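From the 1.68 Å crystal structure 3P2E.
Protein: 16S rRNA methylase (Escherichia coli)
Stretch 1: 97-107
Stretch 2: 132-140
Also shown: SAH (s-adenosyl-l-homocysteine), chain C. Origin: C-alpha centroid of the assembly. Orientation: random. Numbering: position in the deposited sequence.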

# COMPACT_ATOMS: atom_id res chain seq x y z
N ILE A 97 10.27 0.47 9.32
CA ILE A 97 9.62 1.74 9.66
C ILE A 97 8.10 1.71 9.80
O ILE A 97 7.52 2.57 10.47
CB ILE A 97 9.98 2.80 8.60
CG1 ILE A 97 9.65 4.21 9.10
CG2 ILE A 97 9.18 2.54 7.32
CD1 ILE A 97 9.99 5.30 8.09
N ALA A 98 7.44 0.74 9.17
CA ALA A 98 5.98 0.70 9.18
C ALA A 98 5.24 -0.12 10.22
O ALA A 98 5.61 -1.25 10.54
CB ALA A 98 5.49 0.32 7.79
N ASP A 99 4.16 0.46 10.74
CA ASP A 99 3.30 -0.21 11.71
C ASP A 99 2.31 -1.07 10.93
O ASP A 99 1.74 -2.02 11.46
CB ASP A 99 2.53 0.82 12.54
CG ASP A 99 3.41 1.56 13.50
OD1 ASP A 99 3.67 1.03 14.61
OD2 ASP A 99 3.86 2.67 13.16
N SER A 100 2.11 -0.73 9.66
CA SER A 100 1.18 -1.46 8.80
C SER A 100 1.55 -1.30 7.33
O SER A 100 2.07 -0.27 6.92
CB SER A 100 -0.25 -0.97 9.03
OG SER A 100 -0.34 0.44 8.89
N ILE A 101 1.29 -2.35 6.56
CA ILE A 101 1.60 -2.36 5.13
C ILE A 101 0.43 -2.91 4.35
O ILE A 101 -0.17 -3.91 4.74
CB ILE A 101 2.83 -3.25 4.82
CG1 ILE A 101 4.09 -2.66 5.46
CG2 ILE A 101 3.03 -3.35 3.31
CD1 ILE A 101 4.16 -2.83 6.96
N SER A 102 0.10 -2.27 3.24
CA SER A 102 -1.00 -2.73 2.42
C SER A 102 -0.64 -2.78 0.95
O SER A 102 0.23 -2.05 0.48
CB SER A 102 -2.22 -1.82 2.60
OG SER A 102 -1.93 -0.50 2.14
N ILE A 103 -1.28 -3.71 0.24
CA ILE A 103 -1.14 -3.86 -1.20
C ILE A 103 -2.60 -4.02 -1.63
O ILE A 103 -3.23 -5.05 -1.35
CB ILE A 103 -0.31 -5.10 -1.60
CG1 ILE A 103 1.13 -4.95 -1.12
CG2 ILE A 103 -0.31 -5.25 -3.13
CD1 ILE A 103 2.05 -6.12 -1.48
N LEU A 104 -3.15 -3.00 -2.27
CA LEU A 104 -4.55 -3.01 -2.67
C LEU A 104 -4.79 -3.08 -4.17
O LEU A 104 -4.23 -2.29 -4.93
CB LEU A 104 -5.25 -1.76 -2.13
CG LEU A 104 -4.97 -1.42 -0.66
CD1 LEU A 104 -5.54 -0.05 -0.35
CD2 LEU A 104 -5.58 -2.48 0.24
N PHE A 105 -5.62 -4.04 -4.58
CA PHE A 105 -5.98 -4.22 -5.98
C PHE A 105 -4.77 -4.12 -6.90
O PHE A 105 -4.79 -3.38 -7.89
CB PHE A 105 -7.03 -3.18 -6.36
CG PHE A 105 -8.10 -3.00 -5.33
CD1 PHE A 105 -9.05 -4.00 -5.11
CD2 PHE A 105 -8.14 -1.86 -4.54
CE1 PHE A 105 -10.02 -3.87 -4.11
CE2 PHE A 105 -9.10 -1.71 -3.54
CZ PHE A 105 -10.04 -2.72 -3.32
N PRO A 106 -3.70 -4.87 -6.60
CA PRO A 106 -2.50 -4.82 -7.44
C PRO A 106 -2.76 -5.34 -8.85
O PRO A 106 -3.72 -6.07 -9.09
CB PRO A 106 -1.50 -5.68 -6.67
CG PRO A 106 -2.38 -6.73 -6.06
CD PRO A 106 -3.55 -5.90 -5.55
N TRP A 107 -1.88 -4.95 -9.77
CA TRP A 107 -1.98 -5.38 -11.15
C TRP A 107 -0.56 -5.53 -11.66
O TRP A 107 0.39 -5.07 -11.02
CB TRP A 107 -2.73 -4.33 -11.97
CG TRP A 107 -3.57 -4.88 -13.08
CD1 TRP A 107 -4.63 -5.74 -12.97
CD2 TRP A 107 -3.45 -4.57 -14.48
NE1 TRP A 107 -5.18 -5.98 -14.20
CE2 TRP A 107 -4.47 -5.28 -15.15
CE3 TRP A 107 -2.57 -3.77 -15.23
CZ2 TRP A 107 -4.65 -5.20 -16.53
CZ3 TRP A 107 -2.75 -3.70 -16.60
CH2 TRP A 107 -3.79 -4.41 -17.24
N GLU A 132 6.52 -5.18 15.21
CA GLU A 132 5.09 -5.40 15.24
C GLU A 132 4.68 -5.36 13.77
O GLU A 132 5.38 -5.89 12.91
CB GLU A 132 4.40 -4.26 15.99
CG GLU A 132 4.75 -2.88 15.44
CD GLU A 132 4.01 -1.75 16.13
OE1 GLU A 132 2.77 -1.70 16.03
OE2 GLU A 132 4.67 -0.92 16.78
N ALA A 133 3.55 -4.73 13.48
CA ALA A 133 3.13 -4.61 12.10
C ALA A 133 2.03 -5.51 11.60
O ALA A 133 2.10 -6.74 11.72
N HIS A 134 1.01 -4.88 11.04
CA HIS A 134 -0.12 -5.57 10.45
C HIS A 134 0.05 -5.46 8.94
O HIS A 134 0.72 -4.54 8.45
CB HIS A 134 -1.42 -4.89 10.88
CG HIS A 134 -2.63 -5.38 10.14
ND1 HIS A 134 -3.19 -6.62 10.36
CD2 HIS A 134 -3.38 -4.80 9.17
CE1 HIS A 134 -4.23 -6.79 9.56
NE2 HIS A 134 -4.36 -5.70 8.82
N PHE A 135 -0.52 -6.40 8.20
CA PHE A 135 -0.44 -6.33 6.74
C PHE A 135 -1.79 -6.70 6.16
O PHE A 135 -2.59 -7.40 6.79
CB PHE A 135 0.65 -7.26 6.19
CG PHE A 135 0.25 -8.71 6.09
CD1 PHE A 135 -0.33 -9.20 4.92
CD2 PHE A 135 0.47 -9.58 7.15
CE1 PHE A 135 -0.69 -10.54 4.81
CE2 PHE A 135 0.11 -10.93 7.05
CZ PHE A 135 -0.47 -11.41 5.88
N GLU A 136 -2.05 -6.21 4.95
CA GLU A 136 -3.29 -6.47 4.27
C GLU A 136 -3.06 -6.50 2.77
O GLU A 136 -2.55 -5.54 2.20
CB GLU A 136 -4.29 -5.37 4.63
CG GLU A 136 -5.44 -5.20 3.66
CD GLU A 136 -6.27 -3.98 3.99
OE1 GLU A 136 -5.72 -2.85 3.95
OE2 GLU A 136 -7.47 -4.13 4.30
N PHE A 137 -3.42 -7.62 2.13
CA PHE A 137 -3.29 -7.77 0.68
C PHE A 137 -4.69 -8.02 0.14
O PHE A 137 -5.32 -9.03 0.48
CB PHE A 137 -2.41 -8.97 0.29
CG PHE A 137 -1.00 -8.93 0.84
CD1 PHE A 137 -0.38 -7.73 1.16
CD2 PHE A 137 -0.29 -10.12 1.00
CE1 PHE A 137 0.94 -7.71 1.63
CE2 PHE A 137 1.03 -10.11 1.47
CZ PHE A 137 1.64 -8.90 1.79
N VAL A 138 -5.20 -7.10 -0.68
CA VAL A 138 -6.54 -7.26 -1.25
C VAL A 138 -6.38 -7.44 -2.76
O VAL A 138 -5.91 -6.54 -3.46
CB VAL A 138 -7.41 -6.02 -0.96
CG1 VAL A 138 -8.81 -6.21 -1.55
CG2 VAL A 138 -7.49 -5.79 0.54
N THR A 139 -6.78 -8.61 -3.25
CA THR A 139 -6.62 -8.91 -4.67
C THR A 139 -7.88 -9.33 -5.40
O THR A 139 -8.89 -9.71 -4.80
CB THR A 139 -5.58 -10.04 -4.87
OG1 THR A 139 -6.02 -11.21 -4.17
CG2 THR A 139 -4.22 -9.62 -4.34
N THR A 140 -7.80 -9.26 -6.73
CA THR A 140 -8.88 -9.68 -7.60
C THR A 140 -8.26 -9.91 -8.98
O THR A 140 -7.33 -9.20 -9.37
CB THR A 140 -9.99 -8.62 -7.72
OG1 THR A 140 -11.08 -9.15 -8.49
CG2 THR A 140 -9.47 -7.35 -8.39
N SAH C . -3.47 0.40 -5.17
CA SAH C . -3.93 0.95 -6.34
CB SAH C . -3.57 0.04 -7.52
CG SAH C . -3.58 0.62 -8.90
SD SAH C . -3.15 -0.44 -10.23
C SAH C . -5.48 1.27 -6.19
O SAH C . -5.69 2.16 -6.90
OXT SAH C . -6.22 0.71 -5.52
C5' SAH C . -1.66 -1.39 -9.89
C4' SAH C . -0.52 -0.36 -9.43
O4' SAH C . 0.53 -1.25 -9.04
C3' SAH C . 0.01 0.54 -10.52
O3' SAH C . -0.09 1.95 -10.12
C2' SAH C . 1.47 0.03 -10.78
O2' SAH C . 2.42 1.00 -11.16
C1' SAH C . 1.81 -0.66 -9.44
N9 SAH C . 2.86 -1.74 -9.55
C8 SAH C . 2.90 -2.79 -10.48
N7 SAH C . 3.97 -3.55 -10.36
C5 SAH C . 4.65 -2.92 -9.26
C6 SAH C . 5.90 -3.34 -8.69
N6 SAH C . 6.59 -4.41 -9.15
N1 SAH C . 6.33 -2.55 -7.63
C2 SAH C . 5.60 -1.45 -7.16
N3 SAH C . 4.39 -1.06 -7.72
C4 SAH C . 4.00 -1.85 -8.77
O HOH W 1 0.91 -2.39 14.32
O HOH W 2 -5.96 -7.12 -7.81

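Adjacent parallel strands are joined by a backbone ladder in which alternate residues of each strand do the bonding, and this 16S rRNA methylase offers a clear example. At Glu132 the contact begins unfavourably: OE2 lies 3.1 Å from Asp99 OD1, two acceptors of like charge. A water bridges the two residues nearby, donating to Glu132 OE1 (2.6 Å) and to the backbone Asp99 O (3.0 Å). Ala133 brings its CA within 3.0 Å of Asp99 O, a CA-H...O contact. The ladder proper starts at His134, whose N donates to Asp99 O (3.0 Å) and whose O accepts from Ile101 N (2.9 Å). Phe135 makes no such bond here; its ring leads away from stretch 1. Glu136 repeats the pattern, N to Ile101 O and O from Ile103 N, both 3.0 Å, while its side chain lies on the same face as Ser102 and Leu104, Glu136 OE1 coming 3.7 Å from Leu104 CD2. Phe137 shares a face with Ile103, and CE1 packs 3.7 Å from Ile103 CD1. Val138 closes the ladder, N to Ile103 O (2.9 Å) and O from Phe105 N (2.8 Å). Its compact branches suit a buried site: CG2 meets Leu104 CD2 at 3.8 Å, CG1 meets Phe105 CE1 at 3.7 Å. Beyond, Thr139 CG2 touches Pro106 CG (3.8 Å), and a second water links Thr140 O (2.9 Å) with Pro106 O (2.8 Å).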